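Local coordinates for amidohydrolase (PDB 4F0L), which probably acts as a metal-dependent deaminase of the amidohydrolase superfamily, with a single iron(III) ion bound in its active site, at residues M101-Y114 with E145-M159. Numbering follows the deposited sequence.
Sequences MTPEQAEAVALRLY and EMADRIAAAATTAGM
Helix 103-114 and helix 145-157 run in the same general direction, their axes crossing at -37° and approaching to 8.3 Å, and the CA atoms of Leu111 and Ala153 come nearest, 4.6 Å apart. Ala153 is a knob in the hole formed by Glu107, Ala110, Leu111 and Tyr114; its CB lies 3.6 Å from Ala110 CB. In return, Tyr114 inserts among Ile150, Ala153, Ala154 and Ala157, turning its ring edge to the backbone of helix 145-157, while its OH passes 3.5 Å from Ile150 CG2 and hydrogen-bonds Glu127 of strand 122-129. At the N-terminal end, Met146 folds its SD against Pro103 CA and Ala106 CB. Along the outer side, Arg149 lays one guanidinium face over the Pro103-Glu104 backbone. Extended throughout, with CG trans to the main-chain nitrogen (chi1 -171°), Glu107 brings OE1 in plane to the guanidinium edge, 2.9 Å from Arg149 NH1. Arg149 NE binds Glu145 OE2 at 2.9 Å. A water donates to both Glu107 OE2 and Thr156 OG1. Two neighbouring outer helices of the TIM-barrel-like fold are thus joined by mutual insertion of Ala153 and Tyr114 inside and by one arginine outside, whose positive charge probably offsets the carboxylates of Glu107 and Glu145.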
ATOM      1  N   MET B 101     -13.321  21.908 -15.031  1.00 25.67           N
ATOM      2  CA  MET B 101     -12.695  21.099 -16.063  1.00 25.47           C
ATOM      3  C   MET B 101     -13.413  21.239 -17.424  1.00 24.51           C
ATOM      4  O   MET B 101     -14.624  21.135 -17.498  1.00 24.44           O
ATOM      5  CB  MET B 101     -12.621  19.642 -15.649  1.00 25.60           C
ATOM      6  CG  MET B 101     -11.603  18.854 -16.471  1.00 26.68           C
ATOM      7  SD  MET B 101     -11.257  17.207 -15.868  1.00 28.00           S
ATOM      8  CE  MET B 101     -10.347  17.683 -14.407  1.00 25.99           C
ATOM      9  N   THR B 102     -12.641  21.484 -18.474  1.00 23.91           N
ATOM     10  CA  THR B 102     -13.145  21.553 -19.827  1.00 23.57           C
ATOM     11  C   THR B 102     -13.111  20.155 -20.489  1.00 23.20           C
ATOM     12  O   THR B 102     -12.455  19.235 -19.982  1.00 21.54           O
ATOM     13  CB  THR B 102     -12.260  22.450 -20.664  1.00 25.13           C
ATOM     14  OG1 THR B 102     -10.990  21.805 -20.815  1.00 24.58           O
ATOM     15  CG2 THR B 102     -12.075  23.848 -20.001  1.00 25.20           C
ATOM     16  N   PRO B 103     -13.813  19.990 -21.639  1.00 22.98           N
ATOM     17  CA  PRO B 103     -13.777  18.674 -22.293  1.00 22.17           C
ATOM     18  C   PRO B 103     -12.373  18.257 -22.773  1.00 22.25           C
ATOM     19  O   PRO B 103     -12.006  17.093 -22.658  1.00 21.76           O
ATOM     20  CB  PRO B 103     -14.733  18.847 -23.482  1.00 23.37           C
ATOM     21  CG  PRO B 103     -15.655  19.940 -23.054  1.00 23.64           C
ATOM     22  CD  PRO B 103     -14.784  20.899 -22.279  1.00 23.56           C
ATOM     23  N   GLU B 104     -11.592  19.213 -23.287  1.00 23.20           N
ATOM     24  CA  GLU B 104     -10.221  18.965 -23.694  0.50 23.00           C
ATOM     25  C   GLU B 104      -9.406  18.463 -22.505  1.00 22.44           C
ATOM     26  O   GLU B 104      -8.631  17.503 -22.613  1.00 21.61           O
ATOM     27  CB  GLU B 104      -9.607  20.260 -24.246  0.50 24.23           C
ATOM     28  CG  GLU B 104     -10.215  20.754 -25.563  0.50 24.86           C
ATOM     29  CD  GLU B 104     -11.539  21.518 -25.432  0.50 25.02           C
ATOM     30  OE1 GLU B 104     -12.027  21.833 -24.311  0.50 23.56           O
ATOM     31  OE2 GLU B 104     -12.100  21.818 -26.508  0.50 26.32           O
ATOM     32  N   GLN B 105      -9.578  19.118 -21.359  1.00 22.18           N
ATOM     33  CA  GLN B 105      -8.855  18.701 -20.143  1.00 21.74           C
ATOM     34  C   GLN B 105      -9.324  17.326 -19.668  1.00 20.53           C
ATOM     35  O   GLN B 105      -8.515  16.493 -19.262  1.00 20.50           O
ATOM     36  CB  GLN B 105      -9.007  19.733 -19.020  1.00 22.09           C
ATOM     37  CG  GLN B 105      -8.301  21.044 -19.298  1.00 22.79           C
ATOM     38  CD  GLN B 105      -8.764  22.165 -18.406  1.00 23.00           C
ATOM     39  OE1 GLN B 105      -9.799  22.059 -17.728  1.00 22.02           O
ATOM     40  NE2 GLN B 105      -8.014  23.261 -18.417  1.00 23.46           N
ATOM     41  N   ALA B 106     -10.619  17.088 -19.737  1.00 19.64           N
ATOM     42  CA  ALA B 106     -11.165  15.826 -19.296  1.00 18.83           C
ATOM     43  C   ALA B 106     -10.617  14.671 -20.134  1.00 18.31           C
ATOM     44  O   ALA B 106     -10.342  13.611 -19.597  1.00 17.66           O
ATOM     45  CB  ALA B 106     -12.669  15.848 -19.364  1.00 18.26           C
ATOM     46  N   GLU B 107     -10.428  14.888 -21.426  1.00 18.21           N
ATOM     47  CA  GLU B 107      -9.875  13.839 -22.272  1.00 18.03           C
ATOM     48  C   GLU B 107      -8.425  13.550 -21.908  1.00 17.60           C
ATOM     49  O   GLU B 107      -8.017  12.391 -21.855  1.00 17.53           O
ATOM     50  CB  GLU B 107      -9.965  14.208 -23.749  1.00 18.49           C
ATOM     51  CG  GLU B 107      -9.584  13.044 -24.670  1.00 18.66           C
ATOM     52  CD  GLU B 107      -9.720  13.331 -26.161  1.00 20.17           C
ATOM     53  OE1 GLU B 107     -10.401  14.305 -26.543  1.00 20.88           O
ATOM     54  OE2 GLU B 107      -9.145  12.555 -26.956  1.00 19.97           O
ATOM     55  N   ALA B 108      -7.640  14.611 -21.693  1.00 17.47           N
ATOM     56  CA  ALA B 108      -6.229  14.489 -21.294  1.00 16.77           C
ATOM     57  C   ALA B 108      -6.038  13.771 -19.972  1.00 15.89           C
ATOM     58  O   ALA B 108      -5.184  12.874 -19.857  1.00 16.53           O
ATOM     59  CB  ALA B 108      -5.568  15.857 -21.229  1.00 17.39           C
ATOM     60  N   VAL B 109      -6.821  14.148 -18.972  1.00 15.27           N
ATOM     61  CA  VAL B 109      -6.809  13.486 -17.677  1.00 14.23           C
ATOM     62  C   VAL B 109      -7.224  12.003 -17.777  1.00 13.74           C
ATOM     63  O   VAL B 109      -6.526  11.126 -17.247  1.00 12.79           O
ATOM     64  CB  VAL B 109      -7.695  14.217 -16.672  1.00 14.32           C
ATOM     65  CG1 VAL B 109      -7.806  13.434 -15.372  1.00 13.64           C
ATOM     66  CG2 VAL B 109      -7.142  15.630 -16.428  1.00 14.57           C
ATOM     67  N   ALA B 110      -8.343  11.735 -18.458  1.00 13.45           N
ATOM     68  CA  ALA B 110      -8.797  10.353 -18.625  1.00 13.09           C
ATOM     69  C   ALA B 110      -7.773   9.502 -19.378  1.00 12.94           C
ATOM     70  O   ALA B 110      -7.540   8.359 -19.031  1.00 13.19           O
ATOM     71  CB  ALA B 110     -10.132  10.327 -19.353  1.00 12.65           C
ATOM     72  N   LEU B 111      -7.166  10.050 -20.419  1.00 13.78           N
ATOM     73  CA  LEU B 111      -6.139   9.295 -21.130  1.00 14.00           C
ATOM     74  C   LEU B 111      -4.996   8.898 -20.211  1.00 14.29           C
ATOM     75  O   LEU B 111      -4.614   7.706 -20.167  1.00 14.77           O
ATOM     76  CB  LEU B 111      -5.625  10.027 -22.378  1.00 14.36           C
ATOM     77  CG  LEU B 111      -4.467   9.336 -23.122  1.00 14.62           C
ATOM     78  CD1 LEU B 111      -4.881   7.965 -23.615  1.00 14.14           C
ATOM     79  CD2 LEU B 111      -3.939  10.201 -24.270  1.00 15.00           C
ATOM     80  N   ARG B 112      -4.459   9.852 -19.449  1.00 14.36           N
ATOM     81  CA  ARG B 112      -3.301   9.552 -18.615  1.00 14.35           C
ATOM     82  C   ARG B 112      -3.663   8.572 -17.502  1.00 13.58           C
ATOM     83  O   ARG B 112      -2.852   7.728 -17.126  1.00 13.12           O
ATOM     84  CB  ARG B 112      -2.695  10.831 -18.041  1.00 15.17           C
ATOM     85  CG  ARG B 112      -1.400  10.639 -17.288  1.00 15.54           C
ATOM     86  CD  ARG B 112      -0.301  10.099 -18.213  1.00 16.17           C
ATOM     87  NE  ARG B 112       0.939   9.718 -17.527  1.00 16.44           N
ATOM     88  CZ  ARG B 112       1.139   8.556 -16.881  1.00 16.18           C
ATOM     89  NH1 ARG B 112       0.208   7.625 -16.813  1.00 15.59           N
ATOM     90  NH2 ARG B 112       2.295   8.334 -16.292  1.00 16.07           N
ATOM     91  N   LEU B 113      -4.876   8.682 -16.990  1.00 13.23           N
ATOM     92  CA  LEU B 113      -5.409   7.691 -16.050  1.00 13.06           C
ATOM     93  C   LEU B 113      -5.502   6.284 -16.624  1.00 13.17           C
ATOM     94  O   LEU B 113      -5.080   5.294 -15.986  1.00 13.55           O
ATOM     95  CB  LEU B 113      -6.788   8.102 -15.600  1.00 12.58           C
ATOM     96  CG  LEU B 113      -7.529   7.035 -14.798  1.00 12.37           C
ATOM     97  CD1 LEU B 113      -6.761   6.652 -13.543  1.00 12.19           C
ATOM     98  CD2 LEU B 113      -8.992   7.446 -14.498  1.00 12.14           C
ATOM     99  N   TYR B 114      -6.037   6.191 -17.833  1.00 13.31           N
ATOM    100  CA  TYR B 114      -6.212   4.875 -18.438  1.00 13.19           C
ATOM    101  C   TYR B 114      -4.853   4.268 -18.787  1.00 13.15           C
ATOM    102  O   TYR B 114      -4.677   3.053 -18.696  1.00 12.33           O
ATOM    103  CB  TYR B 114      -7.189   4.919 -19.642  1.00 13.16           C
ATOM    104  CG  TYR B 114      -8.614   5.378 -19.287  1.00 13.16           C
ATOM    105  CD1 TYR B 114      -9.135   5.226 -17.997  1.00 13.31           C
ATOM    106  CD2 TYR B 114      -9.436   5.953 -20.240  1.00 13.35           C
ATOM    107  CE1 TYR B 114     -10.410   5.661 -17.676  1.00 13.12           C
ATOM    108  CE2 TYR B 114     -10.700   6.360 -19.933  1.00 13.31           C
ATOM    109  CZ  TYR B 114     -11.189   6.221 -18.654  1.00 13.29           C
ATOM    110  OH  TYR B 114     -12.459   6.643 -18.322  1.00 13.24           O
ATOM    111  N   GLU B 145     -21.055  15.278 -25.033  1.00 21.82           N
ATOM    112  CA  GLU B 145     -19.660  15.747 -25.163  1.00 22.56           C
ATOM    113  C   GLU B 145     -18.665  15.088 -24.178  1.00 21.35           C
ATOM    114  O   GLU B 145     -17.642  14.557 -24.602  1.00 21.34           O
ATOM    115  CB  GLU B 145     -19.588  17.260 -24.990  1.00 23.36           C
ATOM    116  CG  GLU B 145     -18.196  17.849 -25.165  1.00 24.52           C
ATOM    117  CD  GLU B 145     -17.616  17.652 -26.552  1.00 26.03           C
ATOM    118  OE1 GLU B 145     -18.385  17.715 -27.547  1.00 28.61           O
ATOM    119  OE2 GLU B 145     -16.396  17.415 -26.657  1.00 26.06           O
ATOM    120  N   MET B 146     -18.956  15.131 -22.883  1.00 20.33           N
ATOM    121  CA  MET B 146     -17.989  14.665 -21.887  1.00 20.66           C
ATOM    122  C   MET B 146     -17.816  13.155 -21.936  1.00 20.39           C
ATOM    123  O   MET B 146     -16.695  12.663 -21.778  1.00 19.80           O
ATOM    124  CB  MET B 146     -18.358  15.125 -20.470  1.00 20.98           C
ATOM    125  CG  MET B 146     -18.031  16.591 -20.215  1.00 22.09           C
ATOM    126  SD  MET B 146     -16.259  16.862 -20.182  1.00 22.02           S
ATOM    127  CE  MET B 146     -16.109  18.337 -19.179  1.00 23.61           C
ATOM    128  N   ALA B 147     -18.906  12.427 -22.207  1.00 20.24           N
ATOM    129  CA  ALA B 147     -18.836  10.959 -22.406  1.00 19.14           C
ATOM    130  C   ALA B 147     -18.049  10.621 -23.669  1.00 19.40           C
ATOM    131  O   ALA B 147     -17.291   9.626 -23.692  1.00 18.04           O
ATOM    132  CB  ALA B 147     -20.234  10.302 -22.442  1.00 18.35           C
ATOM    133  N   ASP B 148     -18.208  11.438 -24.715  1.00 20.25           N
ATOM    134  CA  ASP B 148     -17.435  11.259 -25.941  1.00 21.04           C
ATOM    135  C   ASP B 148     -15.918  11.407 -25.674  1.00 20.78           C
ATOM    136  O   ASP B 148     -15.087  10.734 -26.301  1.00 19.58           O
ATOM    137  CB  ASP B 148     -17.842  12.260 -27.022  1.00 22.52           C
ATOM    138  CG  ASP B 148     -19.326  12.180 -27.409  1.00 23.86           C
ATOM    139  OD1 ASP B 148     -20.092  11.288 -26.973  1.00 23.86           O
ATOM    140  OD2 ASP B 148     -19.731  13.070 -28.174  1.00 26.28           O
ATOM    141  N   ARG B 149     -15.568  12.331 -24.779  1.00 20.43           N
ATOM    142  CA  ARG B 149     -14.154  12.507 -24.388  1.00 20.09           C
ATOM    143  C   ARG B 149     -13.582  11.273 -23.679  1.00 18.35           C
ATOM    144  O   ARG B 149     -12.419  10.878 -23.926  1.00 17.00           O
ATOM    145  CB  ARG B 149     -13.992  13.731 -23.506  1.00 20.60           C
ATOM    146  CG  ARG B 149     -14.364  15.034 -24.208  1.00 22.25           C
ATOM    147  CD  ARG B 149     -13.432  15.320 -25.378  1.00 23.77           C
ATOM    148  NE  ARG B 149     -13.721  16.614 -25.976  1.00 25.50           N
ATOM    149  CZ  ARG B 149     -12.853  17.350 -26.675  1.00 27.07           C
ATOM    150  NH1 ARG B 149     -11.590  16.968 -26.871  1.00 27.82           N
ATOM    151  NH2 ARG B 149     -13.250  18.506 -27.177  1.00 28.70           N
ATOM    152  N   ILE B 150     -14.402  10.666 -22.816  1.00 17.56           N
ATOM    153  CA  ILE B 150     -14.038   9.419 -22.134  1.00 16.65           C
ATOM    154  C   ILE B 150     -13.767   8.351 -23.164  1.00 16.64           C
ATOM    155  O   ILE B 150     -12.701   7.712 -23.152  1.00 16.49           O
ATOM    156  CB  ILE B 150     -15.153   8.951 -21.177  1.00 16.61           C
ATOM    157  CG1 ILE B 150     -15.309   9.915 -20.008  1.00 17.00           C
ATOM    158  CG2 ILE B 150     -14.918   7.532 -20.690  1.00 15.64           C
ATOM    159  CD1 ILE B 150     -14.025  10.254 -19.273  1.00 17.70           C
ATOM    160  N   ALA B 151     -14.709   8.187 -24.090  1.00 16.33           N
ATOM    161  CA  ALA B 151     -14.559   7.191 -25.115  1.00 16.77           C
ATOM    162  C   ALA B 151     -13.341   7.447 -26.026  1.00 17.01           C
ATOM    163  O   ALA B 151     -12.645   6.495 -26.381  1.00 16.55           O
ATOM    164  CB  ALA B 151     -15.829   7.045 -25.918  1.00 17.41           C
ATOM    165  N   ALA B 152     -13.077   8.703 -26.372  1.00 17.30           N
ATOM    166  CA  ALA B 152     -11.892   9.049 -27.135  1.00 17.74           C
ATOM    167  C   ALA B 152     -10.631   8.704 -26.365  1.00 17.52           C
ATOM    168  O   ALA B 152      -9.672   8.163 -26.961  1.00 16.93           O
ATOM    169  CB  ALA B 152     -11.875  10.526 -27.541  1.00 19.12           C
ATOM    170  N   ALA B 153     -10.617   9.015 -25.055  1.00 16.68           N
ATOM    171  CA  ALA B 153      -9.472   8.698 -24.205  1.00 16.00           C
ATOM    172  C   ALA B 153      -9.249   7.168 -24.135  1.00 15.62           C
ATOM    173  O   ALA B 153      -8.142   6.671 -24.380  1.00 15.40           O
ATOM    174  CB  ALA B 153      -9.668   9.289 -22.803  1.00 15.28           C
ATOM    175  N   ALA B 154     -10.308   6.423 -23.866  1.00 14.85           N
ATOM    176  CA  ALA B 154     -10.201   4.968 -23.839  1.00 14.74           C
ATOM    177  C   ALA B 154      -9.696   4.394 -25.182  1.00 15.75           C
ATOM    178  O   ALA B 154      -8.848   3.480 -25.192  1.00 15.36           O
ATOM    179  CB  ALA B 154     -11.546   4.328 -23.456  1.00 14.65           C
ATOM    180  N   THR B 155     -10.205   4.927 -26.305  1.00 16.53           N
ATOM    181  CA  THR B 155      -9.792   4.493 -27.624  1.00 17.30           C
ATOM    182  C   THR B 155      -8.311   4.741 -27.853  1.00 17.05           C
ATOM    183  O   THR B 155      -7.581   3.848 -28.312  1.00 17.09           O
ATOM    184  CB  THR B 155     -10.600   5.180 -28.742  1.00 18.82           C
ATOM    185  OG1 THR B 155     -11.973   4.853 -28.571  1.00 19.44           O
ATOM    186  CG2 THR B 155     -10.128   4.715 -30.155  1.00 19.58           C
ATOM    187  N   THR B 156      -7.852   5.930 -27.499  1.00 16.28           N
ATOM    188  CA  THR B 156      -6.450   6.263 -27.683  1.00 16.57           C
ATOM    189  C   THR B 156      -5.586   5.350 -26.813  1.00 15.58           C
ATOM    190  O   THR B 156      -4.519   4.890 -27.252  1.00 14.57           O
ATOM    191  CB  THR B 156      -6.150   7.736 -27.309  1.00 16.96           C
ATOM    192  OG1 THR B 156      -6.938   8.598 -28.108  1.00 17.71           O
ATOM    193  CG2 THR B 156      -4.652   8.077 -27.464  1.00 17.30           C
ATOM    194  N   ALA B 157      -6.050   5.105 -25.588  1.00 14.51           N
ATOM    195  CA  ALA B 157      -5.298   4.252 -24.637  1.00 14.86           C
ATOM    196  C   ALA B 157      -5.272   2.781 -25.046  1.00 14.90           C
ATOM    197  O   ALA B 157      -4.348   2.029 -24.685  1.00 14.96           O
ATOM    198  CB  ALA B 157      -5.868   4.389 -23.226  1.00 14.07           C
ATOM    199  N   GLY B 158      -6.297   2.383 -25.793  1.00 15.23           N
ATOM    200  CA  GLY B 158      -6.560   0.977 -26.105  1.00 15.64           C
ATOM    201  C   GLY B 158      -7.176   0.267 -24.908  1.00 14.79           C
ATOM    202  O   GLY B 158      -7.076  -0.932 -24.797  1.00 15.50           O
ATOM    203  N   MET B 159      -7.797   1.023 -24.011  1.00 14.38           N
ATOM    204  CA  MET B 159      -8.417   0.496 -22.792  1.00 13.67           C
ATOM    205  C   MET B 159      -9.865   0.062 -23.081  1.00 13.66           C
ATOM    206  O   MET B 159     -10.592   0.767 -23.794  1.00 13.62           O
ATOM    207  CB  MET B 159      -8.426   1.598 -21.727  1.00 13.53           C
ATOM    208  CG  MET B 159      -9.300   1.311 -20.519  1.00 13.35           C
ATOM    209  SD  MET B 159      -8.681  -0.092 -19.568  1.00 13.20           S
ATOM    210  CE  MET B 159      -7.638   0.822 -18.428  1.00 12.48           C
TER
HETATM  211  O   HOH W   1      -7.482  10.664 -26.435  1.00 15.97           O